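Local atomic coordinates of dual specificity phosphatase 28 (Homo sapiens, PDB entry 5Y15), a protein that is a weakly active dual-specificity protein phosphatase that cleaves a synthetic aryl phosphate in vitro but has almost no detectable activity on phosphotyrosine. Residues E59-R63 and A64-L68; P79-P82 and G83-E86; A161-P165 and G166-Q170. The protein carries 2 engineered substitutions. One frame throughout, in Å; residues are numbered along the deposited sequence.

Interaction 1: residues E59-R63 and A64-L68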
loop_
_atom_site.group_PDB
_atom_site.type_symbol
_atom_site.label_atom_id
_atom_site.label_comp_id
_atom_site.label_asym_id
_atom_site.label_seq_id
_atom_site.Cartn_x
_atom_site.Cartn_y
_atom_site.Cartn_z
ATOM N N GLU A 59 5.580 17.777 -9.280
ATOM C CA GLU A 59 6.242 17.677 -10.577
ATOM C C GLU A 59 7.555 16.911 -10.488
ATOM O O GLU A 59 7.931 16.214 -11.443
ATOM C CB GLU A 59 6.458 19.079 -11.165
ATOM C CG GLU A 59 7.323 19.138 -12.459
ATOM C CD GLU A 59 6.634 18.553 -13.705
ATOM O OE1 GLU A 59 6.732 17.316 -13.921
ATOM O OE2 GLU A 59 6.019 19.341 -14.468
ATOM N N GLN A 60 8.265 17.012 -9.364
ATOM C CA GLN A 60 9.414 16.133 -9.179
ATOM C C GLN A 60 8.949 14.689 -9.086
ATOM O O GLN A 60 9.577 13.788 -9.641
ATOM C CB GLN A 60 10.200 16.520 -7.925
ATOM C CG GLN A 60 10.312 18.009 -7.670
ATOM C CD GLN A 60 11.632 18.397 -7.015
ATOM O OE1 GLN A 60 12.048 17.799 -6.018
ATOM N NE2 GLN A 60 12.289 19.417 -7.565
ATOM N N LEU A 61 7.836 14.454 -8.399
ATOM C CA LEU A 61 7.313 13.100 -8.301
ATOM C C LEU A 61 6.931 12.549 -9.668
ATOM O O LEU A 61 7.152 11.364 -9.948
ATOM C CB LEU A 61 6.119 13.082 -7.334
ATOM C CG LEU A 61 6.499 13.413 -5.883
ATOM C CD1 LEU A 61 5.306 13.424 -4.951
ATOM C CD2 LEU A 61 7.517 12.423 -5.416
ATOM N N ALA A 62 6.327 13.370 -10.526
ATOM C CA ALA A 62 5.967 12.858 -11.844
ATOM C C ALA A 62 7.201 12.663 -12.708
ATOM O O ALA A 62 7.280 11.690 -13.466
ATOM C CB ALA A 62 4.976 13.780 -12.553
ATOM N N ARG A 63 8.184 13.563 -12.586
ATOM C CA ARG A 63 9.425 13.440 -13.348
ATOM C C ARG A 63 10.180 12.173 -12.976
ATOM O O ARG A 63 10.703 11.474 -13.861
ATOM C CB ARG A 63 10.294 14.685 -13.139
ATOM C CG ARG A 63 11.211 14.650 -11.922
ATOM C CD ARG A 63 11.992 15.935 -11.688
ATOM N NE ARG A 63 12.584 16.459 -12.911
ATOM C CZ ARG A 63 13.719 16.009 -13.447
ATOM N NH1 ARG A 63 14.390 15.021 -12.873
ATOM N NH2 ARG A 63 14.195 16.548 -14.566
ATOM N N ALA A 64 10.230 11.847 -11.680
ATOM C CA ALA A 64 10.870 10.627 -11.221
ATOM C C ALA A 64 10.014 9.397 -11.478
ATOM O O ALA A 64 10.412 8.293 -11.089
ATOM C CB ALA A 64 11.207 10.727 -9.738
ATOM N N GLY A 65 8.849 9.560 -12.102
ATOM C CA GLY A 65 7.987 8.421 -12.358
ATOM C C GLY A 65 7.530 7.728 -11.099
ATOM O O GLY A 65 7.293 6.515 -11.114
ATOM N N VAL A 66 7.396 8.468 -10.001
ATOM C CA VAL A 66 6.913 7.868 -8.772
ATOM C C VAL A 66 5.480 7.426 -8.995
ATOM O O VAL A 66 4.623 8.215 -9.399
ATOM C CB VAL A 66 7.043 8.852 -7.604
ATOM C CG1 VAL A 66 6.254 8.357 -6.399
ATOM C CG2 VAL A 66 8.514 8.997 -7.227
ATOM N N THR A 67 5.219 6.150 -8.755
ATOM C CA THR A 67 3.894 5.595 -8.919
ATOM C C THR A 67 3.308 5.133 -7.598
ATOM O O THR A 67 2.163 4.663 -7.577
ATOM C CB THR A 67 3.927 4.415 -9.898
ATOM O OG1 THR A 67 4.816 3.431 -9.388
ATOM C CG2 THR A 67 4.445 4.866 -11.261
ATOM N N LEU A 68 4.056 5.249 -6.500
ATOM C CA LEU A 68 3.530 4.889 -5.191
ATOM C C LEU A 68 4.169 5.789 -4.156
ATOM O O LEU A 68 5.395 5.899 -4.125
ATOM C CB LEU A 68 3.820 3.420 -4.852
ATOM C CG LEU A 68 3.483 2.959 -3.431
ATOM C CD1 LEU A 68 1.987 2.818 -3.272
ATOM C CD2 LEU A 68 4.191 1.656 -3.052
#
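The flat groups joining Ala62 to Gly65 and Leu61 to Val66 are backbone carbonyls. Gly65 N lies above the plane of the Ala62 carbonyl, 3.0 Å from Ala62 O and well off any lone pair, whereas Val66 N reaches Leu61 O at 2.9 Å almost straight along the C=O direction. One turn back, Ala64 N donates to Gln60 O, also at 2.9 Å, in the last regular helical bond; Ala64 CB rests 3.5 Å from the same Gln60 O.

The two bonds made by Gly65 N and Val66 N form a Schellman motif, and Gly65 takes the positive phi (61°) that turns the chain out of the helix. Its hydrophobic part is present too: Leu61 CD2 meets Val66 CG2 at 4.0 Å, the two side chains meeting at a slant. Val66 presents this methyl because it lies anti to the carbonyl carbon, while CG1 is anti to the backbone N (chi1 167°). Val66 CB also packs 3.4 Å from Leu61 O. Both side chains continue onto Leu121 of strand 119-123, and Phe48 of strand 47-50 touches Val66.

Chemically, three carbonyls at the end of helix 58-63, those of Gln60, Leu61 and Ala62, each receive a backbone N-H, and the apolar pair of the stop lies buried where the helix end meets the start of strand 66-71.

Interaction 2: residues P79-P82 and G83-E86. Engineered in segment 79-82: Gln80 (natural residue Arg).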
loop_
_atom_site.group_PDB
_atom_site.type_symbol
_atom_site.label_atom_id
_atom_site.label_comp_id
_atom_site.label_asym_id
_atom_site.label_seq_id
_atom_site.Cartn_x
_atom_site.Cartn_y
_atom_site.Cartn_z
ATOM N N PRO A 79 0.052 12.436 -0.721
ATOM C CA PRO A 79 0.580 13.205 -1.848
ATOM C C PRO A 79 -0.544 13.958 -2.522
ATOM O O PRO A 79 -1.498 13.373 -3.046
ATOM C CB PRO A 79 1.189 12.128 -2.755
ATOM C CG PRO A 79 0.345 10.921 -2.484
ATOM C CD PRO A 79 0.099 10.986 -0.983
ATOM N N GLN A 80 -0.466 15.282 -2.465
ATOM C CA GLN A 80 -1.416 16.073 -3.228
ATOM C C GLN A 80 -1.298 15.787 -4.723
ATOM O O GLN A 80 -2.111 16.303 -5.505
ATOM C CB GLN A 80 -1.216 17.563 -2.895
ATOM C CG GLN A 80 -1.493 17.927 -1.408
ATOM C CD GLN A 80 -0.360 18.732 -0.750
ATOM O OE1 GLN A 80 0.800 18.314 -0.760
ATOM N NE2 GLN A 80 -0.703 19.883 -0.162
ATOM N N ALA A 81 -0.317 14.954 -5.122
ATOM C CA ALA A 81 -0.200 14.470 -6.499
ATOM C C ALA A 81 -1.358 13.538 -6.846
ATOM O O ALA A 81 -1.617 12.571 -6.117
ATOM C CB ALA A 81 1.125 13.744 -6.698
ATOM N N PRO A 82 -2.052 13.778 -7.954
ATOM C CA PRO A 82 -3.252 13.012 -8.298
ATOM C C PRO A 82 -2.934 11.772 -9.116
ATOM O O PRO A 82 -1.906 11.680 -9.791
ATOM C CB PRO A 82 -4.057 14.018 -9.131
ATOM C CG PRO A 82 -2.973 14.786 -9.873
ATOM C CD PRO A 82 -1.754 14.815 -8.960
ATOM N N GLY A 83 -3.821 10.782 -9.000
ATOM C CA GLY A 83 -3.675 9.530 -9.718
ATOM C C GLY A 83 -2.586 8.605 -9.222
ATOM O O GLY A 83 -2.460 7.492 -9.745
ATOM N N VAL A 84 -1.806 9.016 -8.230
ATOM C CA VAL A 84 -0.721 8.216 -7.678
ATOM C C VAL A 84 -1.247 7.498 -6.445
ATOM O O VAL A 84 -1.713 8.144 -5.497
ATOM C CB VAL A 84 0.497 9.084 -7.330
ATOM C CG1 VAL A 84 1.571 8.246 -6.656
ATOM C CG2 VAL A 84 1.031 9.762 -8.584
ATOM N N ALA A 85 -1.174 6.167 -6.460
ATOM C CA ALA A 85 -1.608 5.383 -5.314
ATOM C C ALA A 85 -0.788 5.773 -4.093
ATOM O O ALA A 85 0.375 6.148 -4.204
ATOM C CB ALA A 85 -1.449 3.886 -5.612
ATOM N N GLU A 86 -1.420 5.709 -2.918
ATOM C CA GLU A 86 -0.797 6.117 -1.664
ATOM C C GLU A 86 -1.086 5.078 -0.597
ATOM O O GLU A 86 -2.245 4.697 -0.386
ATOM C CB GLU A 86 -1.321 7.486 -1.153
ATOM C CG GLU A 86 -0.975 7.728 0.348
ATOM C CD GLU A 86 -1.732 8.914 1.014
ATOM O OE1 GLU A 86 -2.729 9.411 0.438
ATOM O OE2 GLU A 86 -1.350 9.327 2.146
#
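Pro79 lays its ring against the side chain of Glu86, the closest approach being Pro79 CD to Glu86 CD at 3.4 Å. The proline carbon stands directly over one face of the carboxylate, 3.5 Å from Glu86 OE1 and slightly farther from OE2, so the contact is CH to the flat face of the acid group. The stem is covered as well, with Glu86 CB 3.8 Å from Pro79 CD. An extended chain, with CG anti to the backbone N (chi1 164°) and chi2 -167°, carries the acid group across CD of the proline ring.

Near the bend, Val84 CG2 packs 3.7 Å from Pro82 O. More loosely, Val84 CG2 meets Ala81 CB at 4.4 Å. Pro82 and Gly83 occupy the corners of a turn close to type II, Gly83 having a positive phi of 73°. Ala81 O stands 4.1 Å from Val84 N, which leaves the turn rather open.

Farther out, the carboxylate is positioned from both oxygens: OE2 accepts from Asn71 ND2, and OE1 forms a salt bridge with Arg88 of the second subunit. These partners probably hold it ionised. Pro79 and Val84 both lean on Cys69 of strand 66-71, Tyr123 of strand 119-123 touches Pro79 and Glu86, and Ala81 meets Glu58 of helix 58-63. Strand 85-88, outermost within its own chain, pairs antiparallel with a strand of the second subunit, extending the sheet across the interface.

Interaction 3: residues A161-P165 and G166-Q170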
loop_
_atom_site.group_PDB
_atom_site.type_symbol
_atom_site.label_atom_id
_atom_site.label_comp_id
_atom_site.label_asym_id
_atom_site.label_seq_id
_atom_site.Cartn_x
_atom_site.Cartn_y
_atom_site.Cartn_z
ATOM N N ALA A 161 19.260 11.134 8.290
ATOM C CA ALA A 161 18.536 9.893 8.555
ATOM C C ALA A 161 18.914 9.302 9.898
ATOM O O ALA A 161 20.096 9.152 10.218
ATOM C CB ALA A 161 18.779 8.873 7.453
ATOM N N GLU A 162 17.888 8.959 10.678
ATOM C CA GLU A 162 18.020 8.400 12.012
ATOM C C GLU A 162 16.720 7.766 12.489
ATOM O O GLU A 162 15.897 8.450 13.099
ATOM C CB GLU A 162 18.431 9.460 13.033
ATOM C CG GLU A 162 18.902 8.816 14.307
ATOM C CD GLU A 162 19.585 9.769 15.236
ATOM O OE1 GLU A 162 19.137 10.928 15.334
ATOM O OE2 GLU A 162 20.559 9.331 15.891
ATOM N N PRO A 163 16.500 6.478 12.236
ATOM C CA PRO A 163 15.362 5.798 12.859
ATOM C C PRO A 163 15.506 5.909 14.359
ATOM O O PRO A 163 16.610 5.772 14.888
ATOM C CB PRO A 163 15.533 4.342 12.403
ATOM C CG PRO A 163 16.250 4.466 11.079
ATOM C CD PRO A 163 17.241 5.580 11.330
ATOM N N ASN A 164 14.383 6.151 15.047
ATOM C CA ASN A 164 14.435 6.276 16.499
ATOM C C ASN A 164 14.843 4.930 17.096
ATOM O O ASN A 164 14.800 3.905 16.410
ATOM C CB ASN A 164 13.106 6.818 17.062
ATOM C CG ASN A 164 11.966 5.798 17.090
ATOM O OD1 ASN A 164 12.093 4.705 17.640
ATOM N ND2 ASN A 164 10.822 6.196 16.548
ATOM N N PRO A 165 15.317 4.908 18.349
ATOM C CA PRO A 165 15.887 3.655 18.874
ATOM C C PRO A 165 14.936 2.485 18.833
ATOM O O PRO A 165 15.380 1.343 18.638
ATOM C CB PRO A 165 16.245 4.020 20.321
ATOM C CG PRO A 165 16.429 5.465 20.282
ATOM C CD PRO A 165 15.413 5.984 19.346
ATOM N N GLY A 166 13.636 2.729 18.990
ATOM C CA GLY A 166 12.691 1.632 18.900
ATOM C C GLY A 166 12.613 1.085 17.490
ATOM O O GLY A 166 12.615 -0.132 17.285
ATOM N N PHE A 167 12.558 1.977 16.500
ATOM C CA PHE A 167 12.576 1.532 15.116
ATOM C C PHE A 167 13.873 0.799 14.790
ATOM O O PHE A 167 13.859 -0.196 14.056
ATOM C CB PHE A 167 12.407 2.710 14.170
ATOM C CG PHE A 167 11.072 3.383 14.254
ATOM C CD1 PHE A 167 10.004 2.772 14.880
ATOM C CD2 PHE A 167 10.882 4.623 13.661
ATOM C CE1 PHE A 167 8.779 3.396 14.929
ATOM C CE2 PHE A 167 9.662 5.260 13.716
ATOM C CZ PHE A 167 8.609 4.649 14.345
ATOM N N TRP A 168 15.010 1.264 15.324
ATOM C CA TRP A 168 16.256 0.548 15.065
ATOM C C TRP A 168 16.211 -0.851 15.642
ATOM O O TRP A 168 16.688 -1.810 15.016
ATOM C CB TRP A 168 17.466 1.282 15.653
ATOM C CG TRP A 168 18.739 0.663 15.158
ATOM C CD1 TRP A 168 19.575 -0.165 15.850
ATOM C CD2 TRP A 168 19.294 0.788 13.848
ATOM N NE1 TRP A 168 20.621 -0.545 15.057
ATOM C CE2 TRP A 168 20.475 0.035 13.823
ATOM C CE3 TRP A 168 18.913 1.488 12.697
ATOM C CZ2 TRP A 168 21.280 -0.051 12.688
ATOM C CZ3 TRP A 168 19.706 1.392 11.572
ATOM C CH2 TRP A 168 20.873 0.638 11.576
ATOM N N SER A 169 15.623 -0.986 16.834
ATOM C CA SER A 169 15.505 -2.305 17.443
ATOM C C SER A 169 14.672 -3.213 16.560
ATOM O O SER A 169 15.044 -4.368 16.283
ATOM C CB SER A 169 14.867 -2.167 18.826
ATOM O OG SER A 169 14.726 -3.432 19.444
ATOM N N GLN A 170 13.572 -2.673 16.052
ATOM C CA GLN A 170 12.720 -3.464 15.177
ATOM C C GLN A 170 13.428 -3.823 13.871
ATOM O O GLN A 170 13.200 -4.913 13.336
ATOM C CB GLN A 170 11.432 -2.698 14.949
ATOM C CG GLN A 170 10.567 -2.617 16.225
ATOM C CD GLN A 170 9.604 -1.476 16.149
ATOM O OE1 GLN A 170 8.866 -1.340 15.169
ATOM N NE2 GLN A 170 9.597 -0.632 17.187
#
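Asn164 OD1 is gripped by two backbone N-H groups at the start of helix 165-179. Phe167 N donates to it at 3.0 Å with a nearly straight bond (162°), coming from above the plane of the amide carbonyl, while Gly166 N lies nearer, at 2.8 Å, but in a bent, weak bond. The grip depends on Asn164 holding CG between its backbone N and carbonyl carbon (chi1 75°), which folds the amide back over the first turn. Asn164 O starts the regular helical bonding, accepting from Trp168 N at 2.9 Å, and Pro165 O then accepts from Ser169 N.

The other end of the amide rests on an aromatic face. Asn164 ND2 lies over the Phe167 ring, displaced toward its rim, with Phe167 CE2 at 3.2 Å; the amide and ring planes are inclined by 33°. The same nitrogen donates to Asp93 OD1, so both ends of the amide are held and its rotation is fixed. The backbone Asn164 N is hydrogen-bonded to Ser129 OG.

Pro163 supplies the apolar side, setting CB 3.9 Å from Phe167 CB and CG against the edge of the Trp168 indole, 4.3 Å from CE3. Phe151 of helix 147-157 touches Pro163 and stacks edge-to-face with Trp168.

This is an asparagine N-cap followed by proline at the first helical position, with Pro163 and Trp168 placed as a hydrophobic staple. It lies beside the active site: Phe167 touches Asp93, Ser129 and Arg130, and its side chain is about 8 Å from that of Ser124 in the signature P-loop, which replaces in this construct the cysteine inferred to form the phosphocysteine intermediate.

From the N terminus, interaction 1 comes first, ending helix 58-63 and turning the chain into strand 66-71. Interaction 2 then closes the bend that leads from the following loop into strand 85-88. The two are in series but touch in space, Val84 CG1 packing 3.7 Å from Thr67 C, because their strands are neighbours in the central sheet. Interaction 3 opens much later, joining the loop after helix 147-157 to helix 165-179 on the opposite side of the chain's centre; its nearest atoms stay about 16 to 17 Å from the others. None of the three nests or crosses: two shape the neighbouring strands 66-71 and 85-88, the third the start of helix 165-179.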